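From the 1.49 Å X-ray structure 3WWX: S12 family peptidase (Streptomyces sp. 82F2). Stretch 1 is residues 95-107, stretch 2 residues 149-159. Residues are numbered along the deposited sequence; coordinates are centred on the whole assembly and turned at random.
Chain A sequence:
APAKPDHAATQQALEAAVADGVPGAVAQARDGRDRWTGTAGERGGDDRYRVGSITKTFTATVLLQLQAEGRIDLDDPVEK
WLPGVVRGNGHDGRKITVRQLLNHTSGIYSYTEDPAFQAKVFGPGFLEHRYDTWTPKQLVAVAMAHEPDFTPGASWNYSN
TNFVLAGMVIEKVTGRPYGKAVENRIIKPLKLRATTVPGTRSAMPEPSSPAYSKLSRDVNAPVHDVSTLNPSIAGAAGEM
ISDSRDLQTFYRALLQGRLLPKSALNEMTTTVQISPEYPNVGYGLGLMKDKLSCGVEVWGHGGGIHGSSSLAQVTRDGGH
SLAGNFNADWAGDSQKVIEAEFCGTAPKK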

ATOM      1  N   LYS A  95     -25.492   1.026  -1.801  1.00 16.34           N
ATOM      2  CA  LYS A  95     -25.482  -0.373  -1.398  1.00 16.23           C
ATOM      3  C   LYS A  95     -24.094  -0.834  -0.948  1.00 16.48           C
ATOM      4  O   LYS A  95     -23.878  -2.016  -0.672  1.00 21.09           O
ATOM      5  CB  LYS A  95     -25.916  -1.253  -2.571  1.00 21.54           C
ATOM      6  CG  LYS A  95     -27.240  -0.863  -3.203  1.00 30.17           C
ATOM      7  CD  LYS A  95     -28.387  -0.973  -2.223  1.00 29.84           C
ATOM      8  CE  LYS A  95     -29.730  -0.757  -2.925  1.00 35.17           C
ATOM      9  NZ  LYS A  95     -29.829   0.589  -3.569  1.00 36.88           N
ATOM     10  N   ILE A  96     -23.157   0.101  -0.923  1.00 15.23           N
ATOM     11  CA  ILE A  96     -21.759  -0.191  -0.585  1.00 15.51           C
ATOM     12  C   ILE A  96     -21.389   0.640   0.625  1.00 15.09           C
ATOM     13  O   ILE A  96     -21.679   1.834   0.658  1.00 16.25           O
ATOM     14  CB  ILE A  96     -20.822   0.216  -1.734  1.00 13.60           C
ATOM     15  CG1 ILE A  96     -21.090  -0.619  -2.987  1.00 13.87           C
ATOM     16  CG2 ILE A  96     -19.338   0.035  -1.326  1.00 14.22           C
ATOM     17  CD1 ILE A  96     -20.479  -0.035  -4.250  1.00 14.78           C
ATOM     18  N   THR A  97     -20.737   0.029   1.620  1.00 13.77           N
ATOM     19  CA  THR A  97     -20.336   0.763   2.818  1.00 15.05           C
ATOM     20  C   THR A  97     -18.862   1.159   2.764  1.00 12.45           C
ATOM     21  O   THR A  97     -18.094   0.623   1.963  1.00 13.43           O
ATOM     22  CB  THR A  97     -20.545  -0.065   4.089  1.00 17.39           C
ATOM     23  OG1 THR A  97     -19.640  -1.172   4.102  1.00 15.55           O
ATOM     24  CG2 THR A  97     -21.971  -0.609   4.136  1.00 17.47           C
ATOM     25  N   VAL A  98     -18.484   2.112   3.602  1.00 13.39           N
ATOM     26  CA  VAL A  98     -17.100   2.563   3.645  1.00 12.15           C
ATOM     27  C   VAL A  98     -16.210   1.382   4.055  1.00 13.01           C
ATOM     28  O   VAL A  98     -15.114   1.214   3.505  1.00 12.60           O
ATOM     29  CB  VAL A  98     -16.923   3.773   4.581  1.00 13.56           C
ATOM     30  CG1 VAL A  98     -15.479   4.196   4.671  1.00 14.85           C
ATOM     31  CG2 VAL A  98     -17.787   4.940   4.110  1.00 15.86           C
ATOM     32  N   ARG A  99     -16.688   0.532   4.965  1.00 12.64           N
ATOM     33  CA  ARG A  99     -15.931  -0.661   5.370  1.00 11.49           C
ATOM     34  C   ARG A  99     -15.618  -1.555   4.182  1.00 10.67           C
ATOM     35  O   ARG A  99     -14.523  -2.092   4.072  1.00 12.26           O
ATOM     36  CB  ARG A  99     -16.702  -1.463   6.424  1.00 12.76           C
ATOM     37  CG  ARG A  99     -15.899  -2.608   7.061  1.00 14.60           C
ATOM     38  CD  ARG A  99     -16.748  -3.445   8.065  1.00 13.85           C
ATOM     39  NE  ARG A  99     -17.364  -2.569   9.057  1.00 14.74           N
ATOM     40  CZ  ARG A  99     -16.709  -1.974  10.050  1.00 15.42           C
ATOM     41  NH1 ARG A  99     -15.407  -2.201  10.241  1.00 13.62           N
ATOM     42  NH2 ARG A  99     -17.353  -1.156  10.880  1.00 16.86           N
ATOM     43  N   GLN A 100     -16.585  -1.718   3.280  1.00 12.85           N
ATOM     44  CA  GLN A 100     -16.394  -2.558   2.112  1.00 12.10           C
ATOM     45  C   GLN A 100     -15.373  -1.979   1.121  1.00 11.30           C
ATOM     46  O   GLN A 100     -14.722  -2.737   0.408  1.00 12.00           O
ATOM     47  CB  GLN A 100     -17.745  -2.817   1.428  1.00 13.96           C
ATOM     48  CG  GLN A 100     -18.662  -3.689   2.255  1.00 13.27           C
ATOM     49  CD  GLN A 100     -20.057  -3.785   1.676  1.00 16.97           C
ATOM     50  OE1 GLN A 100     -20.571  -2.831   1.098  1.00 19.48           O
ATOM     51  NE2 GLN A 100     -20.672  -4.950   1.833  1.00 18.60           N
ATOM     52  N   LEU A 101     -15.218  -0.658   1.106  1.00 10.65           N
ATOM     53  CA  LEU A 101     -14.092  -0.058   0.379  1.00 10.49           C
ATOM     54  C   LEU A 101     -12.793  -0.543   0.984  1.00 12.29           C
ATOM     55  O   LEU A 101     -11.885  -0.985   0.276  1.00 10.52           O
ATOM     56  CB  LEU A 101     -14.117   1.466   0.464  1.00 12.05           C
ATOM     57  CG  LEU A 101     -15.379   2.216   0.003  1.00 10.90           C
ATOM     58  CD1 LEU A 101     -15.185   3.700   0.175  1.00 12.05           C
ATOM     59  CD2 LEU A 101     -15.714   1.871  -1.456  1.00 11.96           C
ATOM     60  N   LEU A 102     -12.699  -0.491   2.307  1.00 10.86           N
ATOM     61  CA  LEU A 102     -11.418  -0.703   2.972  1.00 10.60           C
ATOM     62  C   LEU A 102     -10.928  -2.142   2.971  1.00 10.37           C
ATOM     63  O   LEU A 102      -9.722  -2.375   3.075  1.00 10.39           O
ATOM     64  CB  LEU A 102     -11.473  -0.168   4.402  1.00 11.06           C
ATOM     65  CG  LEU A 102     -11.728   1.320   4.527  1.00 10.49           C
ATOM     66  CD1 LEU A 102     -11.941   1.650   6.000  1.00 14.98           C
ATOM     67  CD2 LEU A 102     -10.609   2.161   3.931  1.00 13.77           C
ATOM     68  N   ASN A 103     -11.835  -3.109   2.839  1.00 10.69           N
ATOM     69  CA  ASN A 103     -11.457  -4.519   2.754  1.00 11.91           C
ATOM     70  C   ASN A 103     -11.651  -5.150   1.366  1.00 10.77           C
ATOM     71  O   ASN A 103     -11.510  -6.355   1.199  1.00 11.46           O
ATOM     72  CB  ASN A 103     -12.140  -5.344   3.856  1.00 11.05           C
ATOM     73  CG  ASN A 103     -13.648  -5.367   3.743  1.00 13.81           C
ATOM     74  OD1 ASN A 103     -14.218  -5.118   2.685  1.00 12.16           O
ATOM     75  ND2 ASN A 103     -14.303  -5.713   4.835  1.00 13.83           N
ATOM     76  N   HIS A 104     -11.941  -4.301   0.377  1.00 10.91           N
ATOM     77  CA  HIS A 104     -12.071  -4.715  -1.024  1.00  9.99           C
ATOM     78  C   HIS A 104     -13.192  -5.730  -1.257  1.00 10.46           C
ATOM     79  O   HIS A 104     -13.102  -6.563  -2.156  1.00 11.72           O
ATOM     80  CB  HIS A 104     -10.751  -5.258  -1.584  1.00 10.73           C
ATOM     81  CG  HIS A 104      -9.621  -4.281  -1.527  1.00 11.76           C
ATOM     82  ND1 HIS A 104      -9.554  -3.152  -2.318  1.00 10.60           N
ATOM     83  CD2 HIS A 104      -8.511  -4.270  -0.762  1.00 10.44           C
ATOM     84  CE1 HIS A 104      -8.448  -2.495  -2.041  1.00  9.68           C
ATOM     85  NE2 HIS A 104      -7.793  -3.151  -1.096  1.00  9.14           N
ATOM     86  N   THR A 105     -14.272  -5.614  -0.489  1.00 11.21           N
ATOM     87  CA  THR A 105     -15.464  -6.424  -0.773  1.00 12.02           C
ATOM     88  C   THR A 105     -16.571  -5.593  -1.415  1.00 11.92           C
ATOM     89  O   THR A 105     -17.698  -6.077  -1.573  1.00 13.47           O
ATOM     90  CB  THR A 105     -15.982  -7.133   0.488  1.00 12.99           C
ATOM     91  OG1 THR A 105     -16.381  -6.175   1.481  1.00 12.57           O
ATOM     92  CG2 THR A 105     -14.905  -8.066   1.046  1.00 13.60           C
ATOM     93  N   SER A 106     -16.262  -4.350  -1.801  1.00 10.88           N
ATOM     94  CA  SER A 106     -17.231  -3.491  -2.484  1.00 10.27           C
ATOM     95  C   SER A 106     -17.627  -3.986  -3.870  1.00 12.38           C
ATOM     96  O   SER A 106     -18.771  -3.773  -4.288  1.00 13.94           O
ATOM     97  CB  SER A 106     -16.662  -2.084  -2.629  1.00 13.56           C
ATOM     98  OG  SER A 106     -15.577  -2.154  -3.540  1.00 10.93           O
ATOM     99  N   GLY A 107     -16.701  -4.613  -4.585  1.00 11.33           N
ATOM    100  CA  GLY A 107     -16.919  -5.002  -5.973  1.00 12.50           C
ATOM    101  C   GLY A 107     -16.639  -3.892  -6.975  1.00 11.91           C
ATOM    102  O   GLY A 107     -16.858  -4.074  -8.173  1.00 12.58           O
ATOM    103  N   ASP A 149     -17.271  -5.601 -10.482  1.00 12.49           N
ATOM    104  CA  ASP A 149     -16.825  -6.998 -10.522  1.00 11.53           C
ATOM    105  C   ASP A 149     -17.846  -7.964  -9.911  1.00 12.29           C
ATOM    106  O   ASP A 149     -17.942  -9.117 -10.344  1.00 17.04           O
ATOM    107  CB  ASP A 149     -15.470  -7.132  -9.814  1.00 12.66           C
ATOM    108  CG  ASP A 149     -14.345  -6.499 -10.585  1.00 14.09           C
ATOM    109  OD1 ASP A 149     -14.224  -6.729 -11.797  1.00 14.34           O
ATOM    110  OD2 ASP A 149     -13.578  -5.746  -9.957  1.00 15.08           O
ATOM    111  N   PHE A 150     -18.560  -7.507  -8.892  1.00 13.11           N
ATOM    112  CA  PHE A 150     -19.534  -8.338  -8.206  1.00 14.40           C
ATOM    113  C   PHE A 150     -20.435  -7.462  -7.351  1.00 12.83           C
ATOM    114  O   PHE A 150     -20.165  -6.274  -7.146  1.00 13.99           O
ATOM    115  CB  PHE A 150     -18.843  -9.441  -7.382  1.00 14.32           C
ATOM    116  CG  PHE A 150     -17.780  -8.943  -6.456  1.00 14.04           C
ATOM    117  CD1 PHE A 150     -18.120  -8.450  -5.217  1.00 14.54           C
ATOM    118  CD2 PHE A 150     -16.442  -8.997  -6.814  1.00 15.05           C
ATOM    119  CE1 PHE A 150     -17.163  -8.008  -4.355  1.00 15.86           C
ATOM    120  CE2 PHE A 150     -15.471  -8.551  -5.946  1.00 13.35           C
ATOM    121  CZ  PHE A 150     -15.834  -8.057  -4.726  1.00 12.99           C
ATOM    122  N   THR A 151     -21.528  -8.054  -6.864  1.00 16.96           N
ATOM    123  CA  THR A 151     -22.473  -7.363  -6.006  1.00 17.39           C
ATOM    124  C   THR A 151     -21.804  -7.111  -4.658  1.00 14.43           C
ATOM    125  O   THR A 151     -21.059  -7.957  -4.169  1.00 16.36           O
ATOM    126  CB  THR A 151     -23.773  -8.201  -5.814  1.00 23.03           C
ATOM    127  OG1 THR A 151     -23.471  -9.399  -5.102  1.00 33.38           O
ATOM    128  CG2 THR A 151     -24.358  -8.582  -7.135  1.00 26.70           C
ATOM    129  N   PRO A 152     -22.061  -5.946  -4.056  1.00 16.04           N
ATOM    130  CA  PRO A 152     -21.351  -5.624  -2.815  1.00 15.32           C
ATOM    131  C   PRO A 152     -21.447  -6.715  -1.763  1.00 18.41           C
ATOM    132  O   PRO A 152     -22.531  -7.245  -1.516  1.00 17.63           O
ATOM    133  CB  PRO A 152     -22.036  -4.342  -2.357  1.00 18.23           C
ATOM    134  CG  PRO A 152     -22.464  -3.689  -3.636  1.00 19.10           C
ATOM    135  CD  PRO A 152     -22.906  -4.831  -4.512  1.00 18.59           C
ATOM    136  N   GLY A 153     -20.310  -7.074  -1.181  1.00 16.87           N
ATOM    137  CA  GLY A 153     -20.248  -8.066  -0.126  1.00 17.20           C
ATOM    138  C   GLY A 153     -20.123  -9.495  -0.599  1.00 17.32           C
ATOM    139  O   GLY A 153     -19.863 -10.386   0.211  1.00 20.41           O
ATOM    140  N   ALA A 154     -20.301  -9.737  -1.895  1.00 17.15           N
ATOM    141  CA  ALA A 154     -20.414 -11.115  -2.394  1.00 18.92           C
ATOM    142  C   ALA A 154     -19.089 -11.824  -2.624  1.00 20.60           C
ATOM    143  O   ALA A 154     -19.052 -13.042  -2.748  1.00 22.24           O
ATOM    144  CB  ALA A 154     -21.242 -11.149  -3.675  1.00 18.80           C
ATOM    145  N   SER A 155     -17.992 -11.066  -2.706  1.00 14.20           N
ATOM    146  CA  SER A 155     -16.705 -11.657  -3.004  1.00 14.31           C
ATOM    147  C   SER A 155     -15.626 -10.685  -2.548  1.00 13.56           C
ATOM    148  O   SER A 155     -15.876  -9.809  -1.716  1.00 15.15           O
ATOM    149  CB  SER A 155     -16.582 -11.976  -4.506  1.00 15.52           C
ATOM    150  OG  SER A 155     -15.462 -12.810  -4.797  1.00 18.44           O
ATOM    151  N   TRP A 156     -14.424 -10.890  -3.076  1.00 13.19           N
ATOM    152  CA  TRP A 156     -13.272 -10.039  -2.766  1.00 13.07           C
ATOM    153  C   TRP A 156     -12.497  -9.817  -4.051  1.00 14.39           C
ATOM    154  O   TRP A 156     -12.231 -10.758  -4.830  1.00 13.85           O
ATOM    155  CB  TRP A 156     -12.362 -10.724  -1.740  1.00 14.47           C
ATOM    156  CG  TRP A 156     -11.208  -9.852  -1.263  1.00 13.54           C
ATOM    157  CD1 TRP A 156     -11.217  -9.000  -0.188  1.00 12.26           C
ATOM    158  CD2 TRP A 156      -9.905  -9.730  -1.856  1.00 11.96           C
ATOM    159  NE1 TRP A 156     -10.010  -8.373  -0.077  1.00 12.08           N
ATOM    160  CE2 TRP A 156      -9.183  -8.801  -1.084  1.00 13.26           C
ATOM    161  CE3 TRP A 156      -9.279 -10.323  -2.951  1.00 13.46           C
ATOM    162  CZ2 TRP A 156      -7.872  -8.450  -1.379  1.00 13.20           C
ATOM    163  CZ3 TRP A 156      -7.964  -9.986  -3.234  1.00 13.05           C
ATOM    164  CH2 TRP A 156      -7.279  -9.042  -2.454  1.00 13.27           C
ATOM    165  N   ASN A 157     -12.118  -8.566  -4.281  1.00 11.08           N
ATOM    166  CA  ASN A 157     -11.196  -8.266  -5.362  1.00 12.39           C
ATOM    167  C   ASN A 157     -10.490  -6.969  -5.049  1.00 11.17           C
ATOM    168  O   ASN A 157     -11.124  -5.982  -4.720  1.00 10.76           O
ATOM    169  CB  ASN A 157     -11.940  -8.145  -6.693  1.00 12.25           C
ATOM    170  CG  ASN A 157     -11.014  -7.817  -7.830  1.00 16.71           C
ATOM    171  OD1 ASN A 157     -10.250  -8.664  -8.267  1.00 20.24           O
ATOM    172  ND2 ASN A 157     -11.025  -6.561  -8.268  1.00 18.92           N
ATOM    173  N   TYR A 158      -9.169  -6.990  -5.135  1.00 10.93           N
ATOM    174  CA  TYR A 158      -8.370  -5.818  -4.840  1.00 11.94           C
ATOM    175  C   TYR A 158      -8.644  -4.738  -5.862  1.00 11.83           C
ATOM    176  O   TYR A 158      -8.458  -4.962  -7.064  1.00 12.75           O
ATOM    177  CB  TYR A 158      -6.906  -6.207  -4.879  1.00 13.20           C
ATOM    178  CG  TYR A 158      -5.973  -5.196  -4.293  1.00 10.44           C
ATOM    179  CD1 TYR A 158      -5.513  -4.141  -5.050  1.00 11.23           C
ATOM    180  CD2 TYR A 158      -5.529  -5.317  -2.991  1.00 11.53           C
ATOM    181  CE1 TYR A 158      -4.617  -3.217  -4.514  1.00 11.69           C
ATOM    182  CE2 TYR A 158      -4.635  -4.409  -2.453  1.00 11.74           C
ATOM    183  CZ  TYR A 158      -4.181  -3.375  -3.219  1.00 11.23           C
ATOM    184  OH  TYR A 158      -3.288  -2.468  -2.722  1.00 11.07           O
ATOM    185  N   SER A 159      -9.056  -3.562  -5.392  1.00  9.79           N
ATOM    186  CA  SER A 159      -9.393  -2.460  -6.289  1.00  8.38           C
ATOM    187  C   SER A 159      -8.858  -1.134  -5.777  1.00  9.00           C
ATOM    188  O   SER A 159      -9.137  -0.726  -4.645  1.00 10.03           O
ATOM    189  CB  SER A 159     -10.912  -2.349  -6.452  1.00 11.14           C
ATOM    190  OG  SER A 159     -11.222  -1.174  -7.177  1.00 11.40           O
TER
HETATM  191  O   HOH W   1     -23.382  -5.772   0.956  1.00 33.98           O
HETATM  192  O   HOH W   2     -20.371  -3.439  -6.510  1.00 14.54           O
HETATM  193  O   HOH W   3     -13.719  -4.644  -4.481  1.00 11.24           O

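Stretch 2, which has no regular helix or strand, runs along the loop that follows helix 98-102, and three backbone hydrogen bonds tie the two together. The first is at Asp149, whose N donates to Gly107 O (2.8 Å). Phe150 then lays its ring against Gly107: Gly107 CA sits over one face, 3.5 Å from the ring centroid, while Thr105 O lies at the ring edge, 3.4 Å from Phe150 CE1. Gly107 has no side chain, and a CB here would fall 2.2 Å from Phe150 O, so the close approach depends on glycine. Water 2 donates to both Phe150 O and Ser106 O, bridging two carbonyls that cannot bond each other. Thr151 points away and opens a type II turn ending at Ala154, closed by Ala154 N to Thr151 O (3.0 Å). At the turn's corner the Pro152 ring packs on Ile96, CG to CG1 at 3.4 Å, and Pro152 CA makes a CA-H...O contact with Ser106 O (3.5 Å). Gly153, with phi at 87°, turns its N to Thr105 O for the second hydrogen bond (2.8 Å, 163°). Ser155 directs its side chain away, but its carbonyl O receives a CA-H...O contact from Thr105 CA (3.5 Å). Trp156 starts sideways and its indole end comes nearer, bringing NE1 to 2.8 Å from Asn103 O; His104 O lies over one face of the ring. Asn157 N donates the third hydrogen bond, to His104 O (3.1 Å, 167°). Tyr158 points its CA-to-CB bond away, yet its ring forms an offset stack with His104, centroids 4.4 Å apart and planes at 27°; Tyr158 CA also lies over the imidazole, 4.1 Å from its centroid. At Ser159, the backbone N comes within 3.1 Å of His104 ND1, and the side chain caps the helix that follows.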